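Local coordinates for uncharacterized protein (Thermus thermophilus HB8, PDB 6SCE) that is a CRISPR-associated DNA nuclease of Type III defence systems, switched on when cyclic oligoadenylate binds, probably in its CARF domains, at residues L10-A15 against F39-E44; V35-P40 against E65-E70; N84-A89 against F108-H113; L146-L151 against K217-Q222. All coordinates share one frame; numbering follows the deposited sequence.

Interaction 1: residues L10-A15 against F39-E44; sequences LGNDPA and FPAWNE. With nucleotides of chain B.
Asn12 carries this contact. Its CB packs against O2' of A1 and OP1 of A2 of chain B, both lying on one side of it; chi1 of -73° sets CG anti to the carbonyl carbon, 3.3 Å from A1 O2'. OD1 accepts from Trp42 N at 2.9 Å, the donor coming in above the carbonyl plane, and a water within bonding distance of both OD1 and Pro40 O bridges the two, its protons shared among several acceptors. ND2 donates to N3 of the A1 adenine at 3.0 Å while hanging 3.1 Å above the plane of the Trp42 indole, the amide nearly upright on the ring. The same indole face carries A1, with Trp42 CH2 3.3 Å from N9. Backbone N-H groups finish the grip: Asn12 N binds A1 O2', and Asp13 N reaches OP1 of A2 at 2.8 Å. Behind this, Phe39 N donates to Leu10 O at 3.0 Å, almost straight along the C=O axis, continuing the pairing of strands 5-10 and 33-38. Both loops leave neighbouring parallel strands at their C-terminal ends and lead into helices 15-28 and 44-59, the latter supplying Arg50 to Gly11 O and Phe39 O.

Interaction 2: residues V35-P40 against E65-E70; sequences VFYSFP and EERPLE
Strands 33-38 and 64-67 run parallel here, their short axes 4.6 Å apart and splayed by 39°, with Phe36 bonded to strand 64-67 through both its N and its O: the N donates to Glu65 O at 2.9 Å, and the O accepts from Arg67 N at the same length. Beyond that the strands part, and a water donates to both Ser38 O and Arg67 O. On the face with Val35 and Tyr37, Arg67 runs extended from CG to NE alongside the tyrosine ring, both pointing the same way. CG1 of Val35 sits over one face of the guanidinium, 3.4 Å above its plane and toward the rim, while Glu65 OE1 lies at its edge and binds NE at 3.1 Å in a salt bridge. On the other face Ser38 OG, held between backbone N and carbonyl carbon (chi1 77°), donates to Glu66 OE2 at 3.0 Å. Past the strand ends Leu69 fills the corner: CD2 rests over one face of the Phe39 ring in a CH-pi contact, 4.1 Å from its centroid, and CD1 touches Tyr37 CB at 3.8 Å. Helix 90-100 covers this corner through Trp92 and Phe96. Strand 64-67 is outermost in this chain's Rossmann-like sheet; here the stem of Arg67 covers Val35 and Tyr37, while its charge pairs with Glu65 and that of Glu66 meets a hydroxyl.

Interaction 3: residues N84-A89 against F108-H113; sequences NLTGGA and FLVEGH. With nucleotides of chain B.
His113 meets the ligand directly, its NE2 sharing a hydrogen bond of 2.8 Å with the ribose O2' of A2 of chain B at the ring edge, while O4' of A3 lies over one face. From the other loop Gly88 N donates to OP2 of A2 at 2.9 Å, with a weak second bond to A1 O3'. One shell out, Glu111 fixes the histidine twice over: OE1 takes ND1 at 2.8 Å, close to the imidazole plane, and OE2 takes the backbone N. Thr86 ties the two segments together. Its OG1, anti to the carbonyl carbon, accepts from Val110 N at 2.7 Å, and its CG2 faces the A2 ribose. Thr86 is itself set by an Asx turn, Asn84 OD1 accepting its N-H, while Asn84 ND2 is bonded to Tyr6 OH. Deeper still, Leu85 N donates to Phe108 O at 2.9 Å, Asn84 CB packs off-centre on the Phe108 ring, and Leu85 CB meets Leu109 CD2 at 3.5 Å. In this bound state the Glu111 carboxylate fixes the ring's rotation, leaving NE2 toward the sugar hydroxyl, and would tend to make the ring more basic. The Gly88 N-H donates to a phosphate oxygen, which would offset part of its negative charge.

Interaction 4: residues L146-L151 against K217-Q222; sequences LYLEPL and KRLGGQ. With nucleotides of chain B.
Tyr147, near the end of helix 140-148, and Leu151, farther along the chain, both point at the end of helix 206-220, and they meet it in different ways. The tyrosine leaves with CG anti to the carbonyl carbon (chi1 -68°) and lies along the last turn, CD2 3.3 Å from Leu219 O and CE2 3.2 Å from Gly220 O. Leu219 O is buried there without a polar partner in the model, against ring carbons. The Gly220 backbone lies beside the ring, its CA 3.6 Å from Tyr147 CD2. At the tip, OH accepts from N6 of adenine A2 of chain B at 3.2 Å and is also bonded to Asp13. Leu151 and Arg218 come tip to tip: the arginine, extended from CG to NE, turns a face of its guanidinium to the leucine, with CD1 4.2 Å above its centre and CB 3.7 Å from NH2. Glu45 and Glu153 hold the charge in salt bridges. The Leu148 and Leu219 side chains cross obliquely, CD2 to CD2 4.1 Å. Past the helix, Gly221 turns with positive phi and Gln222 runs extended over adenine A1, OE1 3.5 Å from C4, while Lys217 NZ donates to Gln222 O. Helix 206-220 meets helix 44-59 through Arg218 with Glu45 and Lys49, while helix 140-148 packs on helix 15-28 through Tyr147 on Ala15.

Overall arrangement
From the N terminus, strand 5-10 opens the first loop, which interaction 1 closes across helix 15-28 and strand 33-38. Interaction 2 starts before that closure, on 35-40, shares Phe39 and Pro40 with it, and spans helix 44-59 as a beta-alpha-beta unit, so the two overlap in chain order and cross. Interaction 3 follows in series, closing around helix 90-100 in the same sheet; Phe39 packs on Gly88 and brings it against interactions 1 and 2. Interaction 4 makes the longest closure, 66 residues, tying the helix before the second sheet to helix 206-220 of that sheet, beside the first sheet's helices. It touches interaction 1 through Tyr147 and Asp13. Interactions 1, 3 and 4 together line the bound oligoadenylate, with interaction 2 behind them.

Interaction 1: residues L10-A15 against F39-E44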
# COMPACT_ATOMS: atom_id res chain seq x y z
N LEU A 10 9.11 16.64 2.78
CA LEU A 10 9.61 15.56 3.63
C LEU A 10 8.46 14.71 4.18
O LEU A 10 7.68 15.17 5.03
CB LEU A 10 10.44 16.15 4.77
CG LEU A 10 11.13 15.15 5.68
CD1 LEU A 10 12.13 14.31 4.88
CD2 LEU A 10 11.77 15.87 6.87
N GLY A 11 8.36 13.48 3.70
CA GLY A 11 7.41 12.50 4.22
C GLY A 11 8.06 11.53 5.17
O GLY A 11 9.04 11.86 5.85
N ASN A 12 7.53 10.32 5.23
CA ASN A 12 8.03 9.34 6.15
C ASN A 12 9.49 8.99 5.95
O ASN A 12 10.25 8.84 6.91
CB ASN A 12 7.21 8.04 6.09
CG ASN A 12 5.85 8.19 6.73
OD1 ASN A 12 5.66 9.04 7.61
ND2 ASN A 12 4.88 7.43 6.23
N ASP A 13 9.88 8.75 4.71
CA ASP A 13 11.20 8.24 4.45
C ASP A 13 12.25 9.33 4.17
O ASP A 13 12.09 10.12 3.26
CB ASP A 13 11.20 7.24 3.29
CG ASP A 13 12.28 6.22 3.46
OD1 ASP A 13 13.46 6.60 3.34
OD2 ASP A 13 11.94 5.06 3.79
N PRO A 14 13.32 9.38 4.96
CA PRO A 14 14.32 10.43 4.75
C PRO A 14 15.23 10.18 3.57
O PRO A 14 15.93 11.09 3.12
CB PRO A 14 15.12 10.40 6.06
CG PRO A 14 15.02 9.00 6.51
CD PRO A 14 13.62 8.59 6.16
N ALA A 15 15.24 8.96 3.06
CA ALA A 15 16.22 8.63 2.00
C ALA A 15 16.11 9.46 0.71
O ALA A 15 17.13 9.92 0.19
CB ALA A 15 16.21 7.16 1.69
N PHE A 39 5.62 16.53 6.67
CA PHE A 39 4.40 15.90 7.11
C PHE A 39 4.67 15.14 8.38
O PHE A 39 5.76 14.61 8.54
CB PHE A 39 3.93 14.92 6.04
CG PHE A 39 3.70 15.57 4.72
CD1 PHE A 39 4.74 15.72 3.82
CD2 PHE A 39 2.45 16.12 4.42
CE1 PHE A 39 4.54 16.36 2.60
CE2 PHE A 39 2.25 16.77 3.20
CZ PHE A 39 3.29 16.87 2.28
N PRO A 40 3.65 15.00 9.26
CA PRO A 40 3.85 14.21 10.46
C PRO A 40 4.23 12.79 10.13
O PRO A 40 3.64 12.20 9.23
CB PRO A 40 2.47 14.29 11.16
CG PRO A 40 1.92 15.61 10.68
CD PRO A 40 2.31 15.61 9.22
N ALA A 41 5.24 12.27 10.81
CA ALA A 41 5.64 10.88 10.63
C ALA A 41 4.50 9.94 10.97
O ALA A 41 3.82 10.14 11.96
CB ALA A 41 6.86 10.55 11.47
N TRP A 42 4.29 8.90 10.16
CA TRP A 42 3.15 7.99 10.37
C TRP A 42 3.29 7.11 11.61
O TRP A 42 2.30 6.62 12.13
CB TRP A 42 2.94 7.08 9.16
CG TRP A 42 2.24 7.72 8.03
CD1 TRP A 42 1.98 9.04 7.85
CD2 TRP A 42 1.72 7.05 6.89
NE1 TRP A 42 1.33 9.24 6.65
CE2 TRP A 42 1.14 8.02 6.06
CE3 TRP A 42 1.69 5.72 6.49
CZ2 TRP A 42 0.54 7.70 4.85
CZ3 TRP A 42 1.10 5.40 5.29
CH2 TRP A 42 0.53 6.39 4.49
N ASN A 43 4.51 6.90 12.09
CA ASN A 43 4.73 6.08 13.29
C ASN A 43 6.04 6.49 13.93
O ASN A 43 6.80 7.31 13.38
CB ASN A 43 4.66 4.58 12.96
CG ASN A 43 5.75 4.12 12.00
OD1 ASN A 43 6.85 4.65 12.00
ND2 ASN A 43 5.46 3.11 11.21
N GLU A 44 6.31 5.90 15.09
CA GLU A 44 7.50 6.24 15.87
C GLU A 44 8.80 5.87 15.19
O GLU A 44 9.81 6.57 15.35
CB GLU A 44 7.45 5.52 17.25
P A B 1 1.30 9.23 -1.89
OP1 A B 1 0.69 10.44 -2.54
OP2 A B 1 1.92 8.20 -2.80
O5' A B 1 2.37 9.78 -0.84
C5' A B 1 3.46 8.98 -0.41
C4' A B 1 3.85 9.42 0.99
O4' A B 1 2.84 8.97 1.93
C3' A B 1 5.19 8.86 1.46
O3' A B 1 6.18 9.88 1.30
C2' A B 1 4.91 8.48 2.92
O2' A B 1 5.14 9.57 3.79
C1' A B 1 3.43 8.12 2.89
N9 A B 1 3.14 6.74 2.51
C8 A B 1 2.21 6.32 1.60
N7 A B 1 2.17 5.02 1.49
C5 A B 1 3.12 4.55 2.38
C6 A B 1 3.54 3.26 2.72
N6 A B 1 3.05 2.16 2.16
N1 A B 1 4.51 3.14 3.67
C2 A B 1 5.00 4.26 4.21
N3 A B 1 4.68 5.53 3.96
C4 A B 1 3.72 5.61 3.02
P A B 2 7.74 9.56 1.53
OP1 A B 2 7.99 8.56 2.61
OP2 A B 2 8.40 10.92 1.54
O5' A B 2 8.12 8.85 0.14
C5' A B 2 8.20 9.67 -1.05
C4' A B 2 8.61 8.82 -2.21
O4' A B 2 9.97 8.36 -1.99
C3' A B 2 7.77 7.57 -2.46
O3' A B 2 7.54 7.37 -3.85
C2' A B 2 8.66 6.45 -1.92
O2' A B 2 8.43 5.22 -2.59
C1' A B 2 10.04 6.98 -2.24
N9 A B 2 11.12 6.39 -1.48
C8 A B 2 11.03 5.73 -0.27
N7 A B 2 12.19 5.26 0.13
C5 A B 2 13.08 5.61 -0.87
C6 A B 2 14.46 5.38 -1.04
N6 A B 2 15.20 4.65 -0.20
N1 A B 2 15.05 5.92 -2.13
C2 A B 2 14.28 6.56 -3.02
N3 A B 2 12.97 6.83 -2.98
C4 A B 2 12.43 6.31 -1.87
O HOH W 1 5.04 11.67 6.78

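Interaction 2: residues V35-P40 against E65-E70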
# COMPACT_ATOMS: atom_id res chain seq x y z
N VAL A 35 15.39 23.64 3.86
CA VAL A 35 14.09 23.86 4.44
C VAL A 35 13.23 22.64 4.10
O VAL A 35 13.07 22.31 2.93
CB VAL A 35 13.43 25.14 3.87
CG1 VAL A 35 12.08 25.38 4.52
CG2 VAL A 35 14.31 26.37 4.05
N PHE A 36 12.68 22.02 5.12
CA PHE A 36 11.85 20.85 4.93
C PHE A 36 10.39 21.17 5.21
O PHE A 36 10.05 21.63 6.28
CB PHE A 36 12.31 19.74 5.83
CG PHE A 36 13.68 19.27 5.47
CD1 PHE A 36 13.88 18.52 4.33
CD2 PHE A 36 14.77 19.67 6.21
CE1 PHE A 36 15.16 18.11 3.95
CE2 PHE A 36 16.05 19.27 5.85
CZ PHE A 36 16.26 18.51 4.72
N TYR A 37 9.55 20.88 4.24
CA TYR A 37 8.10 21.03 4.40
C TYR A 37 7.59 19.66 4.77
O TYR A 37 7.38 18.78 3.91
CB TYR A 37 7.51 21.61 3.12
CG TYR A 37 8.16 22.91 2.73
CD1 TYR A 37 7.76 24.12 3.30
CD2 TYR A 37 9.21 22.93 1.83
CE1 TYR A 37 8.39 25.32 2.94
CE2 TYR A 37 9.83 24.11 1.48
CZ TYR A 37 9.43 25.29 2.04
OH TYR A 37 10.09 26.40 1.69
N SER A 38 7.47 19.46 6.07
CA SER A 38 7.35 18.14 6.58
C SER A 38 5.91 17.80 6.91
O SER A 38 5.09 18.66 7.35
CB SER A 38 8.26 17.95 7.77
OG SER A 38 7.69 18.55 8.89
N PHE A 39 5.62 16.53 6.67
CA PHE A 39 4.40 15.90 7.11
C PHE A 39 4.67 15.14 8.38
O PHE A 39 5.76 14.61 8.54
CB PHE A 39 3.93 14.92 6.04
CG PHE A 39 3.70 15.57 4.72
CD1 PHE A 39 4.74 15.72 3.82
CD2 PHE A 39 2.45 16.12 4.42
CE1 PHE A 39 4.54 16.36 2.60
CE2 PHE A 39 2.25 16.77 3.20
CZ PHE A 39 3.29 16.87 2.28
N PRO A 40 3.65 15.00 9.26
CA PRO A 40 3.85 14.21 10.46
C PRO A 40 4.23 12.79 10.13
O PRO A 40 3.64 12.20 9.23
CB PRO A 40 2.47 14.29 11.16
CG PRO A 40 1.92 15.61 10.68
CD PRO A 40 2.31 15.61 9.22
N GLU A 65 15.61 23.82 8.73
CA GLU A 65 14.40 24.14 9.47
C GLU A 65 13.24 23.38 8.87
O GLU A 65 13.36 22.93 7.74
CB GLU A 65 14.13 25.64 9.43
CG GLU A 65 14.00 26.21 8.05
CD GLU A 65 14.01 27.73 8.07
OE1 GLU A 65 13.03 28.32 8.58
OE2 GLU A 65 15.00 28.33 7.60
N GLU A 66 12.18 23.22 9.65
CA GLU A 66 10.94 22.62 9.16
C GLU A 66 9.87 23.69 9.11
O GLU A 66 9.77 24.50 10.02
CB GLU A 66 10.50 21.51 10.10
CG GLU A 66 11.33 20.25 9.97
CD GLU A 66 10.85 19.18 10.94
OE1 GLU A 66 11.22 19.26 12.13
OE2 GLU A 66 10.12 18.27 10.54
N ARG A 67 9.08 23.69 8.05
CA ARG A 67 8.03 24.68 7.89
C ARG A 67 6.75 23.98 7.47
O ARG A 67 6.81 22.95 6.81
CB ARG A 67 8.40 25.69 6.81
CG ARG A 67 9.49 26.69 7.19
CD ARG A 67 9.74 27.64 6.03
NE ARG A 67 10.98 28.38 6.19
CZ ARG A 67 11.64 29.03 5.23
NH1 ARG A 67 11.20 29.05 3.97
NH2 ARG A 67 12.77 29.67 5.53
N PRO A 68 5.59 24.58 7.80
CA PRO A 68 4.32 24.06 7.28
C PRO A 68 4.30 24.09 5.76
O PRO A 68 4.93 24.95 5.14
CB PRO A 68 3.27 25.03 7.86
CG PRO A 68 3.91 25.58 9.11
CD PRO A 68 5.38 25.70 8.75
N LEU A 69 3.57 23.17 5.16
CA LEU A 69 3.51 23.07 3.70
C LEU A 69 3.13 24.36 2.99
O LEU A 69 3.71 24.72 1.96
CB LEU A 69 2.54 21.94 3.29
CG LEU A 69 3.16 20.55 3.18
CD1 LEU A 69 4.05 20.45 1.96
CD2 LEU A 69 3.96 20.18 4.40
N GLU A 70 2.14 25.06 3.56
CA GLU A 70 1.65 26.31 2.98
C GLU A 70 2.72 27.38 2.88
O GLU A 70 2.71 28.19 1.95
CB GLU A 70 0.48 26.86 3.83
CG GLU A 70 -0.80 26.03 3.72
CD GLU A 70 -1.66 26.37 2.50
OE1 GLU A 70 -1.54 27.49 1.95
OE2 GLU A 70 -2.49 25.51 2.09
O HOH W 2 5.69 21.14 8.00

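Interaction 3: residues N84-A89 against F108-H113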
# COMPACT_ATOMS: atom_id res chain seq x y z
N ASN A 84 12.99 19.80 -4.24
CA ASN A 84 12.78 18.36 -4.41
C ASN A 84 11.33 18.04 -4.11
O ASN A 84 10.90 18.24 -3.00
CB ASN A 84 13.75 17.60 -3.48
CG ASN A 84 13.66 16.07 -3.62
OD1 ASN A 84 12.85 15.54 -4.37
ND2 ASN A 84 14.50 15.36 -2.84
N LEU A 85 10.59 17.53 -5.10
CA LEU A 85 9.15 17.22 -4.95
C LEU A 85 8.79 15.76 -4.72
O LEU A 85 7.61 15.40 -4.71
CB LEU A 85 8.39 17.70 -6.18
CG LEU A 85 8.58 19.17 -6.55
CD1 LEU A 85 7.72 19.52 -7.75
CD2 LEU A 85 8.32 20.06 -5.38
N THR A 86 9.80 14.92 -4.50
CA THR A 86 9.56 13.49 -4.31
C THR A 86 8.84 13.16 -3.01
O THR A 86 8.02 12.25 -2.95
CB THR A 86 10.90 12.74 -4.44
OG1 THR A 86 11.28 12.74 -5.83
CG2 THR A 86 10.80 11.27 -4.00
N GLY A 87 9.15 13.91 -1.95
CA GLY A 87 8.68 13.61 -0.65
C GLY A 87 7.19 13.79 -0.45
O GLY A 87 6.52 14.67 -1.03
N GLY A 88 6.64 12.93 0.41
CA GLY A 88 5.29 13.11 0.87
C GLY A 88 4.24 12.89 -0.20
O GLY A 88 4.51 12.29 -1.24
N ALA A 89 3.04 13.38 0.09
CA ALA A 89 1.89 13.18 -0.77
C ALA A 89 2.06 13.86 -2.15
O ALA A 89 2.44 15.04 -2.27
CB ALA A 89 0.64 13.66 -0.05
N PHE A 108 12.98 19.39 -9.15
CA PHE A 108 13.31 18.04 -9.54
C PHE A 108 12.66 17.00 -8.62
O PHE A 108 12.07 17.34 -7.61
CB PHE A 108 14.83 17.87 -9.58
CG PHE A 108 15.50 17.82 -8.23
CD1 PHE A 108 15.72 18.97 -7.49
CD2 PHE A 108 16.01 16.63 -7.75
CE1 PHE A 108 16.35 18.93 -6.27
CE2 PHE A 108 16.66 16.57 -6.52
CZ PHE A 108 16.85 17.74 -5.79
N LEU A 109 12.76 15.76 -9.05
CA LEU A 109 12.30 14.57 -8.31
C LEU A 109 13.46 13.61 -8.29
O LEU A 109 14.33 13.68 -9.17
CB LEU A 109 11.22 13.83 -9.12
CG LEU A 109 10.03 14.56 -9.65
CD1 LEU A 109 9.14 13.65 -10.44
CD2 LEU A 109 9.31 15.12 -8.42
N VAL A 110 13.46 12.67 -7.35
CA VAL A 110 14.37 11.53 -7.38
C VAL A 110 13.51 10.28 -7.46
O VAL A 110 12.56 10.09 -6.69
CB VAL A 110 15.35 11.50 -6.19
CG1 VAL A 110 16.27 12.70 -6.28
CG2 VAL A 110 14.65 11.52 -4.83
N GLU A 111 13.81 9.43 -8.44
CA GLU A 111 12.94 8.34 -8.81
C GLU A 111 13.73 7.04 -8.76
O GLU A 111 14.64 6.82 -9.56
CB GLU A 111 12.39 8.68 -10.20
CG GLU A 111 11.92 7.53 -11.04
CD GLU A 111 10.99 6.59 -10.31
OE1 GLU A 111 10.03 7.12 -9.62
OE2 GLU A 111 11.26 5.36 -10.47
N GLY A 112 13.40 6.18 -7.79
CA GLY A 112 14.13 4.93 -7.59
C GLY A 112 13.26 3.71 -7.51
O GLY A 112 13.55 2.78 -6.73
N HIS A 113 12.22 3.68 -8.32
CA HIS A 113 11.24 2.67 -8.19
C HIS A 113 11.39 1.48 -9.15
O HIS A 113 10.56 0.59 -9.15
CB HIS A 113 9.86 3.29 -8.33
CG HIS A 113 9.51 4.21 -7.19
ND1 HIS A 113 9.53 5.57 -7.30
CD2 HIS A 113 9.11 3.93 -5.93
CE1 HIS A 113 9.16 6.11 -6.14
NE2 HIS A 113 8.91 5.13 -5.30
P A B 2 7.74 9.56 1.53
OP1 A B 2 7.99 8.56 2.61
OP2 A B 2 8.40 10.92 1.54
O5' A B 2 8.12 8.85 0.14
C5' A B 2 8.20 9.67 -1.05
C4' A B 2 8.61 8.82 -2.21
O4' A B 2 9.97 8.36 -1.99
C3' A B 2 7.77 7.57 -2.46
O3' A B 2 7.54 7.37 -3.85
C2' A B 2 8.66 6.45 -1.92
O2' A B 2 8.43 5.22 -2.59
C1' A B 2 10.04 6.98 -2.24
N9 A B 2 11.12 6.39 -1.48
C8 A B 2 11.03 5.73 -0.27
N7 A B 2 12.19 5.26 0.13
C5 A B 2 13.08 5.61 -0.87
C6 A B 2 14.46 5.38 -1.04
N6 A B 2 15.20 4.65 -0.20
N1 A B 2 15.05 5.92 -2.13
C2 A B 2 14.28 6.56 -3.02
N3 A B 2 12.97 6.83 -2.98
C4 A B 2 12.43 6.31 -1.87
P A B 1 1.30 9.23 -1.89
OP1 A B 1 0.69 10.44 -2.54
OP2 A B 1 1.92 8.20 -2.80
O5' A B 1 2.37 9.78 -0.84
C5' A B 1 3.46 8.98 -0.41
C4' A B 1 3.85 9.42 0.99
O4' A B 1 2.84 8.97 1.93
C3' A B 1 5.19 8.86 1.46
O3' A B 1 6.18 9.88 1.30
C2' A B 1 4.91 8.48 2.92
O2' A B 1 5.14 9.57 3.79
C1' A B 1 3.43 8.12 2.89
N9 A B 1 3.14 6.74 2.51
C8 A B 1 2.21 6.32 1.60
N7 A B 1 2.17 5.02 1.49
C5 A B 1 3.12 4.55 2.38
C6 A B 1 3.54 3.26 2.72
N6 A B 1 3.05 2.16 2.16
N1 A B 1 4.51 3.14 3.67
C2 A B 1 5.00 4.26 4.21
N3 A B 1 4.68 5.53 3.96
C4 A B 1 3.72 5.61 3.02
P A B 3 6.54 8.34 -4.64
OP1 A B 3 7.21 9.06 -5.79
OP2 A B 3 5.84 9.26 -3.68
O5' A B 3 5.53 7.26 -5.22
C5' A B 3 4.95 6.21 -4.43
C4' A B 3 3.96 5.49 -5.32
O4' A B 3 4.67 4.85 -6.42
C3' A B 3 3.14 4.40 -4.65
O3' A B 3 1.79 4.64 -4.99
C2' A B 3 3.69 3.11 -5.28
O2' A B 3 2.75 2.06 -5.32
C1' A B 3 4.06 3.61 -6.67
N9 A B 3 5.03 2.78 -7.35
C8 A B 3 6.22 2.32 -6.83
N7 A B 3 6.90 1.61 -7.71
C5 A B 3 6.13 1.65 -8.86
C6 A B 3 6.33 1.10 -10.14
N6 A B 3 7.43 0.42 -10.47
N1 A B 3 5.38 1.34 -11.07
C2 A B 3 4.30 2.06 -10.73
N3 A B 3 4.00 2.62 -9.55
C4 A B 3 4.97 2.37 -8.65

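Interaction 4: residues L146-L151 against K217-Q222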
# COMPACT_ATOMS: atom_id res chain seq x y z
N LEU A 146 20.64 6.03 8.57
CA LEU A 146 19.27 6.55 8.41
C LEU A 146 18.18 5.58 8.83
O LEU A 146 17.13 6.01 9.28
CB LEU A 146 19.01 6.95 6.95
CG LEU A 146 19.81 8.17 6.42
CD1 LEU A 146 19.49 8.45 4.97
CD2 LEU A 146 19.49 9.37 7.29
N TYR A 147 18.42 4.27 8.66
CA TYR A 147 17.40 3.24 8.91
C TYR A 147 17.76 2.33 10.08
O TYR A 147 16.92 2.07 10.96
CB TYR A 147 17.24 2.33 7.71
CG TYR A 147 16.63 2.94 6.44
CD1 TYR A 147 16.18 4.26 6.39
CD2 TYR A 147 16.49 2.16 5.30
CE1 TYR A 147 15.61 4.77 5.23
CE2 TYR A 147 15.93 2.66 4.13
CZ TYR A 147 15.48 3.96 4.10
OH TYR A 147 14.90 4.47 2.94
N LEU A 148 18.97 1.79 10.07
CA LEU A 148 19.28 0.73 11.02
C LEU A 148 19.62 1.27 12.41
O LEU A 148 19.05 0.84 13.42
CB LEU A 148 20.39 -0.15 10.50
CG LEU A 148 20.10 -0.78 9.14
CD1 LEU A 148 21.25 -1.69 8.77
CD2 LEU A 148 18.77 -1.52 9.11
N GLU A 149 20.50 2.25 12.46
CA GLU A 149 20.87 2.85 13.73
C GLU A 149 19.65 3.36 14.51
O GLU A 149 19.49 3.03 15.69
CB GLU A 149 21.92 3.95 13.51
CG GLU A 149 22.43 4.60 14.80
CD GLU A 149 21.42 5.55 15.44
OE1 GLU A 149 20.72 6.30 14.71
OE2 GLU A 149 21.33 5.57 16.70
N PRO A 150 18.78 4.18 13.88
CA PRO A 150 17.65 4.63 14.70
C PRO A 150 16.67 3.54 15.14
O PRO A 150 15.93 3.76 16.07
CB PRO A 150 16.92 5.63 13.78
CG PRO A 150 17.36 5.28 12.42
CD PRO A 150 18.80 4.85 12.58
N LEU A 151 16.64 2.40 14.45
CA LEU A 151 15.78 1.30 14.85
C LEU A 151 16.48 0.37 15.88
O LEU A 151 15.93 -0.65 16.26
CB LEU A 151 15.38 0.46 13.64
CG LEU A 151 14.40 1.04 12.62
CD1 LEU A 151 14.34 0.19 11.37
CD2 LEU A 151 13.01 1.19 13.22
N LYS A 217 9.80 -4.04 5.06
CA LYS A 217 9.23 -2.66 5.04
C LYS A 217 9.63 -1.88 6.27
O LYS A 217 9.93 -0.68 6.18
CB LYS A 217 7.71 -2.69 4.88
CG LYS A 217 7.18 -3.20 3.53
CD LYS A 217 8.02 -2.85 2.29
CE LYS A 217 7.33 -3.34 1.01
NZ LYS A 217 8.16 -3.04 -0.18
N ARG A 218 9.69 -2.55 7.42
CA ARG A 218 10.19 -1.87 8.64
C ARG A 218 11.66 -1.46 8.55
O ARG A 218 12.01 -0.34 8.89
CB ARG A 218 9.99 -2.76 9.87
CG ARG A 218 10.87 -2.35 11.04
CD ARG A 218 10.51 -3.07 12.34
NE ARG A 218 11.35 -2.57 13.43
CZ ARG A 218 12.61 -2.93 13.66
NH1 ARG A 218 13.20 -3.85 12.90
NH2 ARG A 218 13.29 -2.40 14.68
N LEU A 219 12.53 -2.38 8.12
CA LEU A 219 13.95 -2.13 7.99
C LEU A 219 14.31 -1.10 6.93
O LEU A 219 15.14 -0.23 7.18
CB LEU A 219 14.71 -3.43 7.65
CG LEU A 219 14.75 -4.42 8.83
CD1 LEU A 219 15.36 -5.72 8.41
CD2 LEU A 219 15.51 -3.85 10.02
N GLY A 220 13.73 -1.25 5.74
CA GLY A 220 14.17 -0.52 4.58
C GLY A 220 13.15 0.39 3.94
O GLY A 220 13.43 0.99 2.90
N GLY A 221 11.97 0.45 4.53
CA GLY A 221 10.90 1.31 4.05
C GLY A 221 10.10 0.81 2.87
O GLY A 221 10.18 -0.34 2.44
N GLN A 222 9.32 1.73 2.34
CA GLN A 222 8.29 1.43 1.37
C GLN A 222 8.82 0.76 0.13
O GLN A 222 8.12 -0.07 -0.45
CB GLN A 222 7.59 2.74 1.03
CG GLN A 222 6.47 2.68 0.06
CD GLN A 222 5.73 4.03 -0.08
OE1 GLN A 222 6.07 5.05 0.55
NE2 GLN A 222 4.68 3.99 -0.84
P A B 1 1.30 9.23 -1.89
OP1 A B 1 0.69 10.44 -2.54
OP2 A B 1 1.92 8.20 -2.80
O5' A B 1 2.37 9.78 -0.84
C5' A B 1 3.46 8.98 -0.41
C4' A B 1 3.85 9.42 0.99
O4' A B 1 2.84 8.97 1.93
C3' A B 1 5.19 8.86 1.46
O3' A B 1 6.18 9.88 1.30
C2' A B 1 4.91 8.48 2.92
O2' A B 1 5.14 9.57 3.79
C1' A B 1 3.43 8.12 2.89
N9 A B 1 3.14 6.74 2.51
C8 A B 1 2.21 6.32 1.60
N7 A B 1 2.17 5.02 1.49
C5 A B 1 3.12 4.55 2.38
C6 A B 1 3.54 3.26 2.72
N6 A B 1 3.05 2.16 2.16
N1 A B 1 4.51 3.14 3.67
C2 A B 1 5.00 4.26 4.21
N3 A B 1 4.68 5.53 3.96
C4 A B 1 3.72 5.61 3.02
P A B 2 7.74 9.56 1.53
OP1 A B 2 7.99 8.56 2.61
OP2 A B 2 8.40 10.92 1.54
O5' A B 2 8.12 8.85 0.14
C5' A B 2 8.20 9.67 -1.05
C4' A B 2 8.61 8.82 -2.21
O4' A B 2 9.97 8.36 -1.99
C3' A B 2 7.77 7.57 -2.46
O3' A B 2 7.54 7.37 -3.85
C2' A B 2 8.66 6.45 -1.92
O2' A B 2 8.43 5.22 -2.59
C1' A B 2 10.04 6.98 -2.24
N9 A B 2 11.12 6.39 -1.48
C8 A B 2 11.03 5.73 -0.27
N7 A B 2 12.19 5.26 0.13
C5 A B 2 13.08 5.61 -0.87
C6 A B 2 14.46 5.38 -1.04
N6 A B 2 15.20 4.65 -0.20
N1 A B 2 15.05 5.92 -2.13
C2 A B 2 14.28 6.56 -3.02
N3 A B 2 12.97 6.83 -2.98
C4 A B 2 12.43 6.31 -1.87